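Local coordinates for pectate lyase (Paenibacillus sp. 0602, PDB 5GT5) that cleaves polygalacturonate and partly methylated pectin by calcium-dependent endo-acting beta-elimination, as a secreted member of polysaccharide lyase family 1, at the interface of chains A and B. Residues are numbered along the deposited sequence; one frame, centred on the assembly and turned at random. Chains: chain A/B, Pectate lyase.

Contact 1: the interface of chains A and B. Residues chain A 182, 256-257, 260; chain B 254, 354, 356-357, 359-360.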
ATOM      1  N   GLY A 182       8.075  -7.525   5.548  1.00  6.99           N
ATOM      2  CA  GLY A 182       7.857  -6.191   5.029  1.00  7.25           C
ATOM      3  C   GLY A 182       6.425  -5.700   5.097  1.00  7.26           C
ATOM      4  O   GLY A 182       6.106  -4.689   4.481  1.00  9.01           O
ATOM      5  N   SER A 256      16.527  -6.519   5.164  1.00 10.00           N
ATOM      6  CA  SER A 256      16.236  -5.168   4.700  1.00  9.88           C
ATOM      7  C   SER A 256      14.744  -4.844   4.640  1.00  8.59           C
ATOM      8  O   SER A 256      14.342  -3.676   4.830  1.00  9.77           O
ATOM      9  CB  SER A 256      16.938  -4.916   3.345  1.00 11.73           C
ATOM     10  OG  SER A 256      16.344  -5.699   2.316  1.00 11.80           O
ATOM     11  N   ALA A 257      13.909  -5.849   4.397  1.00  8.58           N
ATOM     12  CA  ALA A 257      12.461  -5.622   4.405  1.00  9.16           C
ATOM     13  C   ALA A 257      11.909  -5.179   5.768  1.00  7.55           C
ATOM     14  O   ALA A 257      10.817  -4.650   5.851  1.00  7.75           O
ATOM     15  CB  ALA A 257      11.725  -6.856   3.902  1.00  9.42           C
ATOM     16  N   ASN A 260      10.614  -1.686   6.288  1.00  6.45           N
ATOM     17  CA  ASN A 260       9.292  -1.317   5.791  1.00  8.27           C
ATOM     18  C   ASN A 260       8.138  -1.610   6.730  1.00  7.90           C
ATOM     19  O   ASN A 260       6.986  -1.226   6.448  1.00  7.00           O
ATOM     20  CB  ASN A 260       9.033  -2.004   4.453  1.00  8.51           C
ATOM     21  CG  ASN A 260      10.091  -1.664   3.431  1.00 10.01           C
ATOM     22  OD1 ASN A 260      10.767  -2.549   2.923  1.00 10.56           O
ATOM     23  ND2 ASN A 260      10.284  -0.376   3.177  1.00 11.08           N
TER
ATOM     24  N   ASP B 254       4.453   2.413  -0.886  1.00 10.39           N
ATOM     25  CA  ASP B 254       3.959   1.493   0.137  1.00 10.36           C
ATOM     26  C   ASP B 254       2.708   1.987   0.863  1.00 12.31           C
ATOM     27  O   ASP B 254       2.606   1.865   2.096  1.00 13.66           O
ATOM     28  CB  ASP B 254       5.066   1.115   1.146  1.00 12.32           C
ATOM     29  CG  ASP B 254       6.173   0.213   0.557  1.00 15.78           C
ATOM     30  OD1 ASP B 254       5.931  -0.570  -0.414  1.00 19.94           O
ATOM     31  OD2 ASP B 254       7.270   0.150   1.214  1.00 20.69           O
ATOM     32  N   ASP B 354      15.146  -0.884  -4.601  1.00 11.47           N
ATOM     33  CA  ASP B 354      16.174  -1.751  -3.983  1.00 11.01           C
ATOM     34  C   ASP B 354      15.943  -3.190  -4.415  1.00 11.68           C
ATOM     35  O   ASP B 354      15.051  -3.852  -3.899  1.00  9.12           O
ATOM     36  CB  ASP B 354      16.146  -1.676  -2.449  1.00 15.60           C
ATOM     37  CG  ASP B 354      17.185  -2.598  -1.793  1.00 10.94           C
ATOM     38  OD1 ASP B 354      17.889  -3.364  -2.499  1.00 12.41           O
ATOM     39  OD2 ASP B 354      17.327  -2.555  -0.552  1.00 13.30           O
ATOM     40  N   THR B 356      17.205  -6.023  -3.882  1.00 12.92           N
ATOM     41  CA  THR B 356      17.239  -7.112  -2.887  1.00 11.56           C
ATOM     42  C   THR B 356      16.233  -6.979  -1.759  1.00 14.30           C
ATOM     43  O   THR B 356      16.297  -7.694  -0.751  1.00 14.61           O
ATOM     44  CB  THR B 356      18.656  -7.434  -2.377  1.00 13.49           C
ATOM     45  OG1 THR B 356      19.142  -6.319  -1.638  1.00 16.32           O
ATOM     46  CG2 THR B 356      19.559  -7.685  -3.592  1.00 14.95           C
ATOM     47  N   ASN B 357      15.332  -6.013  -1.898  1.00 10.47           N
ATOM     48  CA  ASN B 357      14.229  -5.884  -0.945  1.00 10.81           C
ATOM     49  C   ASN B 357      12.948  -6.159  -1.742  1.00  8.50           C
ATOM     50  O   ASN B 357      12.476  -5.313  -2.539  1.00  9.59           O
ATOM     51  CB  ASN B 357      14.205  -4.494  -0.292  1.00 10.83           C
ATOM     52  CG  ASN B 357      13.059  -4.330   0.712  1.00  6.90           C
ATOM     53  OD1 ASN B 357      12.164  -5.181   0.796  1.00  9.53           O
ATOM     54  ND2 ASN B 357      13.044  -3.204   1.411  1.00  8.98           N
ATOM     55  N   THR B 359       9.958  -6.244  -1.012  1.00  7.98           N
ATOM     56  CA  THR B 359       8.829  -5.360  -0.755  1.00  7.73           C
ATOM     57  C   THR B 359       8.680  -4.358  -1.916  1.00  8.87           C
ATOM     58  O   THR B 359       7.586  -3.933  -2.255  1.00  8.22           O
ATOM     59  CB  THR B 359       8.996  -4.590   0.558  1.00  9.86           C
ATOM     60  OG1 THR B 359       9.501  -5.462   1.596  1.00 10.39           O
ATOM     61  CG2 THR B 359       7.684  -3.963   0.994  1.00 10.55           C
ATOM     62  N   TYR B 360       9.781  -4.016  -2.578  1.00  7.59           N
ATOM     63  CA  TYR B 360       9.723  -3.055  -3.690  1.00  6.87           C
ATOM     64  C   TYR B 360       9.478  -3.683  -5.066  1.00  8.03           C
ATOM     65  O   TYR B 360       9.291  -2.957  -6.055  1.00  7.39           O
ATOM     66  CB  TYR B 360      10.969  -2.165  -3.671  1.00  8.48           C
ATOM     67  CG  TYR B 360      10.971  -1.203  -2.518  1.00  7.51           C
ATOM     68  CD1 TYR B 360      10.107  -0.123  -2.492  1.00  8.46           C
ATOM     69  CD2 TYR B 360      11.874  -1.350  -1.467  1.00  8.89           C
ATOM     70  CE1 TYR B 360      10.097   0.769  -1.431  1.00  9.71           C
ATOM     71  CE2 TYR B 360      11.889  -0.447  -0.402  1.00  9.05           C
ATOM     72  CZ  TYR B 360      11.007   0.602  -0.396  1.00 10.52           C
ATOM     73  OH  TYR B 360      11.026   1.478   0.665  1.00 14.01           O
TER
HETATM   74  O   HOH W   1      18.157  -5.066   0.408  1.00 12.98           O

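Contact 2: the interface of chains A and B. Residues chain A 15-16, 100, 123-124, 160-161; chain B 255-256, 259-260, 402.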
ATOM      1  N   GLY A  15      -6.632   4.566   5.395  1.00 13.54           N
ATOM      2  CA  GLY A  15      -6.844   4.368   3.967  1.00 14.14           C
ATOM      3  C   GLY A  15      -7.386   2.986   3.595  1.00 15.66           C
ATOM      4  O   GLY A  15      -7.788   2.743   2.448  1.00 15.24           O
ATOM      5  N   ASN A  16      -7.366   2.071   4.559  1.00  9.28           N
ATOM      6  CA  ASN A  16      -7.932   0.736   4.419  1.00  9.59           C
ATOM      7  C   ASN A  16      -9.443   0.773   4.584  1.00  6.95           C
ATOM      8  O   ASN A  16      -9.923   1.175   5.619  1.00 10.22           O
ATOM      9  CB  ASN A  16      -7.297  -0.109   5.521  1.00  7.72           C
ATOM     10  CG  ASN A  16      -7.717  -1.552   5.509  1.00  7.86           C
ATOM     11  OD1 ASN A  16      -8.535  -1.991   4.692  1.00  6.73           O
ATOM     12  ND2 ASN A  16      -7.168  -2.323   6.467  1.00  7.69           N
ATOM     13  N   ASN A 100      -7.647  -8.352  -2.086  1.00  8.08           N
ATOM     14  CA  ASN A 100      -7.592  -6.900  -2.049  1.00  7.64           C
ATOM     15  C   ASN A 100      -8.930  -6.320  -1.658  1.00  8.41           C
ATOM     16  O   ASN A 100      -9.878  -6.284  -2.453  1.00  9.01           O
ATOM     17  CB  ASN A 100      -7.183  -6.280  -3.369  1.00  9.88           C
ATOM     18  CG  ASN A 100      -7.100  -4.754  -3.269  1.00  8.03           C
ATOM     19  OD1 ASN A 100      -6.707  -4.205  -2.251  1.00 15.08           O
ATOM     20  ND2 ASN A 100      -7.602  -4.076  -4.288  1.00 20.99           N
ATOM     21  N   SER A 123      -4.019  -7.010   0.576  1.00  7.73           N
ATOM     22  CA  SER A 123      -4.092  -5.590   0.881  1.00  7.79           C
ATOM     23  C   SER A 123      -5.478  -5.240   1.346  1.00  6.28           C
ATOM     24  O   SER A 123      -6.483  -5.851   0.930  1.00  6.49           O
ATOM     25  CB  SER A 123      -3.721  -4.748  -0.332  1.00 10.15           C
ATOM     26  OG  SER A 123      -4.515  -5.138  -1.436  1.00 18.94           O
ATOM     27  N   ASN A 124      -5.529  -4.236   2.219  1.00  6.33           N
ATOM     28  CA  ASN A 124      -6.767  -3.669   2.724  1.00  6.85           C
ATOM     29  C   ASN A 124      -7.691  -4.734   3.323  1.00  5.59           C
ATOM     30  O   ASN A 124      -8.809  -4.993   2.864  1.00  6.35           O
ATOM     31  CB  ASN A 124      -7.433  -2.860   1.614  1.00  7.76           C
ATOM     32  CG  ASN A 124      -6.603  -1.672   1.241  1.00  8.06           C
ATOM     33  OD1 ASN A 124      -6.048  -1.005   2.105  1.00 10.98           O
ATOM     34  ND2 ASN A 124      -6.399  -1.491  -0.060  1.00 12.24           N
ATOM     35  N   SER A 160      -0.248  -5.272   2.982  1.00  6.38           N
ATOM     36  CA  SER A 160      -0.300  -3.815   3.078  1.00  5.76           C
ATOM     37  C   SER A 160      -1.692  -3.381   3.456  1.00  7.04           C
ATOM     38  O   SER A 160      -2.626  -3.630   2.682  1.00  7.28           O
ATOM     39  CB  SER A 160       0.063  -3.204   1.717  1.00  9.87           C
ATOM     40  OG  SER A 160       0.044  -1.777   1.750  1.00  9.65           O
ATOM     41  N   GLY A 161      -1.836  -2.723   4.610  1.00  5.72           N
ATOM     42  CA  GLY A 161      -3.139  -2.249   5.058  1.00  6.22           C
ATOM     43  C   GLY A 161      -3.947  -3.337   5.727  1.00  7.21           C
ATOM     44  O   GLY A 161      -4.677  -4.073   5.077  1.00  6.85           O
TER
ATOM     45  N   GLU B 255       1.816   2.652   0.141  1.00 10.80           N
ATOM     46  CA  GLU B 255       0.501   2.993   0.657  1.00 11.67           C
ATOM     47  C   GLU B 255      -0.526   1.930   0.201  1.00 10.48           C
ATOM     48  O   GLU B 255      -0.593   1.626  -0.990  1.00 11.06           O
ATOM     49  CB  GLU B 255       0.123   4.364   0.117  1.00 14.93           C
ATOM     50  CG  GLU B 255       0.938   5.494   0.723  1.00 23.11           C
ATOM     51  CD  GLU B 255       0.801   5.603   2.244  1.00 41.43           C
ATOM     52  OE1 GLU B 255      -0.311   5.399   2.775  1.00 52.58           O
ATOM     53  OE2 GLU B 255       1.823   5.891   2.911  1.00 45.65           O
ATOM     54  N   SER B 256      -1.363   1.401   1.096  1.00  8.21           N
ATOM     55  CA  SER B 256      -2.314   0.369   0.720  1.00 11.27           C
ATOM     56  C   SER B 256      -3.374   0.859  -0.280  1.00 11.20           C
ATOM     57  O   SER B 256      -3.910   0.037  -1.021  1.00 11.70           O
ATOM     58  CB  SER B 256      -3.002  -0.291   1.946  1.00 10.85           C
ATOM     59  OG  SER B 256      -4.000   0.563   2.500  1.00 12.45           O
ATOM     60  N   ALA B 259      -3.262  -0.332  -3.845  1.00  8.29           N
ATOM     61  CA  ALA B 259      -3.795  -1.607  -4.264  1.00  9.77           C
ATOM     62  C   ALA B 259      -5.124  -1.435  -4.989  1.00  8.18           C
ATOM     63  O   ALA B 259      -5.520  -2.297  -5.803  1.00  9.21           O
ATOM     64  CB  ALA B 259      -3.970  -2.520  -3.068  1.00 10.37           C
ATOM     65  N   ASN B 260      -5.771  -0.295  -4.765  1.00  7.17           N
ATOM     66  CA  ASN B 260      -7.046  -0.011  -5.418  1.00  7.75           C
ATOM     67  C   ASN B 260      -6.917   0.620  -6.791  1.00  8.31           C
ATOM     68  O   ASN B 260      -7.913   0.748  -7.498  1.00  7.93           O
ATOM     69  CB  ASN B 260      -7.907   0.914  -4.562  1.00  8.18           C
ATOM     70  CG  ASN B 260      -8.240   0.323  -3.221  1.00 12.83           C
ATOM     71  OD1 ASN B 260      -8.523  -0.871  -3.110  1.00 15.26           O
ATOM     72  ND2 ASN B 260      -8.231   1.165  -2.193  1.00 12.04           N
ATOM     73  N   ASN B 402      -3.886  -8.742  -8.925  1.00  6.63           N
ATOM     74  CA  ASN B 402      -4.144  -8.534  -7.513  1.00  8.32           C
ATOM     75  C   ASN B 402      -5.640  -8.532  -7.217  1.00  8.49           C
ATOM     76  O   ASN B 402      -6.312  -7.506  -7.352  1.00 10.69           O
ATOM     77  CB  ASN B 402      -3.503  -7.232  -7.048  1.00  8.41           C
ATOM     78  CG  ASN B 402      -2.012  -7.324  -7.010  1.00  7.60           C
ATOM     79  OD1 ASN B 402      -1.454  -8.323  -6.559  1.00  9.83           O
ATOM     80  ND2 ASN B 402      -1.331  -6.289  -7.533  1.00  8.18           N
TER
HETATM   81  O   HOH W   2      -9.042   0.720   0.814  1.00 15.29           O

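Contact 1: the interface of chains A and B
Between two copies of this family 1 polysaccharide lyase, whose fold is a right-handed parallel beta-helix, the 3-10 helix 256-260 of chain A lies against the loop and 3-10 helix 358-360 of chain B. The dimer of the deposited assembly may reflect crystal packing. B:Asn357 carries the direct grip. Its CB lies beside the hydroxyl of A:Ser256, and CG stands anti to the backbone N (chi1 180°), which extends the amide toward A:Asn260 so that the two side chains meet tip to tip, their planes 31° apart. At the tip, B:Asn357 ND2 donates to A:Asn260 OD1 at 2.8 Å, nearly straight (170° at H) and in the plane of the acceptor carbonyl. The other branch, B:Asn357 OD1, passes 3.6 Å from A:Ala257 CB and takes two bonds from its own chain: B:Thr359 OG1 at 2.8 Å, on a lone pair, and B:Thr359 N from above the carbonyl plane. This pair is likely to fix the amide's rotation, with ND2 facing chain A. An alanine here would remove the amide and with it the bond to A:Asn260, and would probably leave the B:Thr359 hydroxyl less firmly held. A:Asn260 ND2 makes a weak bond to the phenol oxygen of B:Tyr360, the ring standing almost perpendicular to the amide. At the other end, a water joins A:Ser256 OG, at 2.7 Å from the water O, to the B:Asp354 carboxylate and the B:Thr356 hydroxyl.

Contact 2: the interface of chains A and B
B:Ser256, the first residue of the 3-10 helix 256-260, is held at two points by the amide of A:Asn124, on the surface of the parallel beta-helix typical of family 1 pectate lyases. B:Ser256 OG donates to A:Asn124 OD1 at 2.6 Å, lying in the plane of the amide carbonyl and on a lone pair. A:Asn124 ND2, the other branch, turns back to B:Ser256 O, the main-chain carbonyl, at 3.1 Å; this second bond is fairly straight at H (157°) but comes from above the peptide plane. One amide thus reads side chain and backbone of one residue, its acceptor and its donor both in use. The B:Ser256 hydroxyl reaches its partner from the crowded position between backbone N and carbonyl carbon (chi1 76°). Flanking it, A:Ser160 OG touches CA and CB of B:Ser256, and A:Gly161 CA packs 3.7 Å from B:Ser256 CB.

One turn along, the methyl of B:Ala259 points at A:Ser123 and A:Asn100, with A:Ser123 CB 3.5 Å from B:Ala259 CB. A:Asn100 ND2 lies close to B:Ala259 O, but its N-H is directed away and no bond forms. Behind this shell, A:Ser123 OG donates to A:Asn100 OD1 from above the amide plane, tying the two residues that receive the methyl together. B:Asn260 meets A:Asn124 tip to tip, their planes 26° apart, without bonding it directly; instead B:Asn260 ND2 holds a water, its O at 3.1 Å, and that water also contacts the main-chain O of A:Gly15.

The centres of the C-alpha atoms of contact 1 and contact 2 lie about 16 Å apart along one interface. Both use the 3-10 helix 256-260, but from opposite copies: chain A supplies it to contact 1 and chain B to contact 2. A:Ser256 and A:Asn260 therefore act in contact 1, B:Ser256 and B:Asn260 in contact 2, against different surfaces, in keeping with an interface that is not an exact two-fold. B:Asp254 at the edge of contact 1 closely precedes B:Ser256 of contact 2. The centre of contact 1 lies about 19 Å from B:Arg276 and that of contact 2 about 24 Å from A:Arg276, the likely catalytic arginines, so neither patch directly forms the active site.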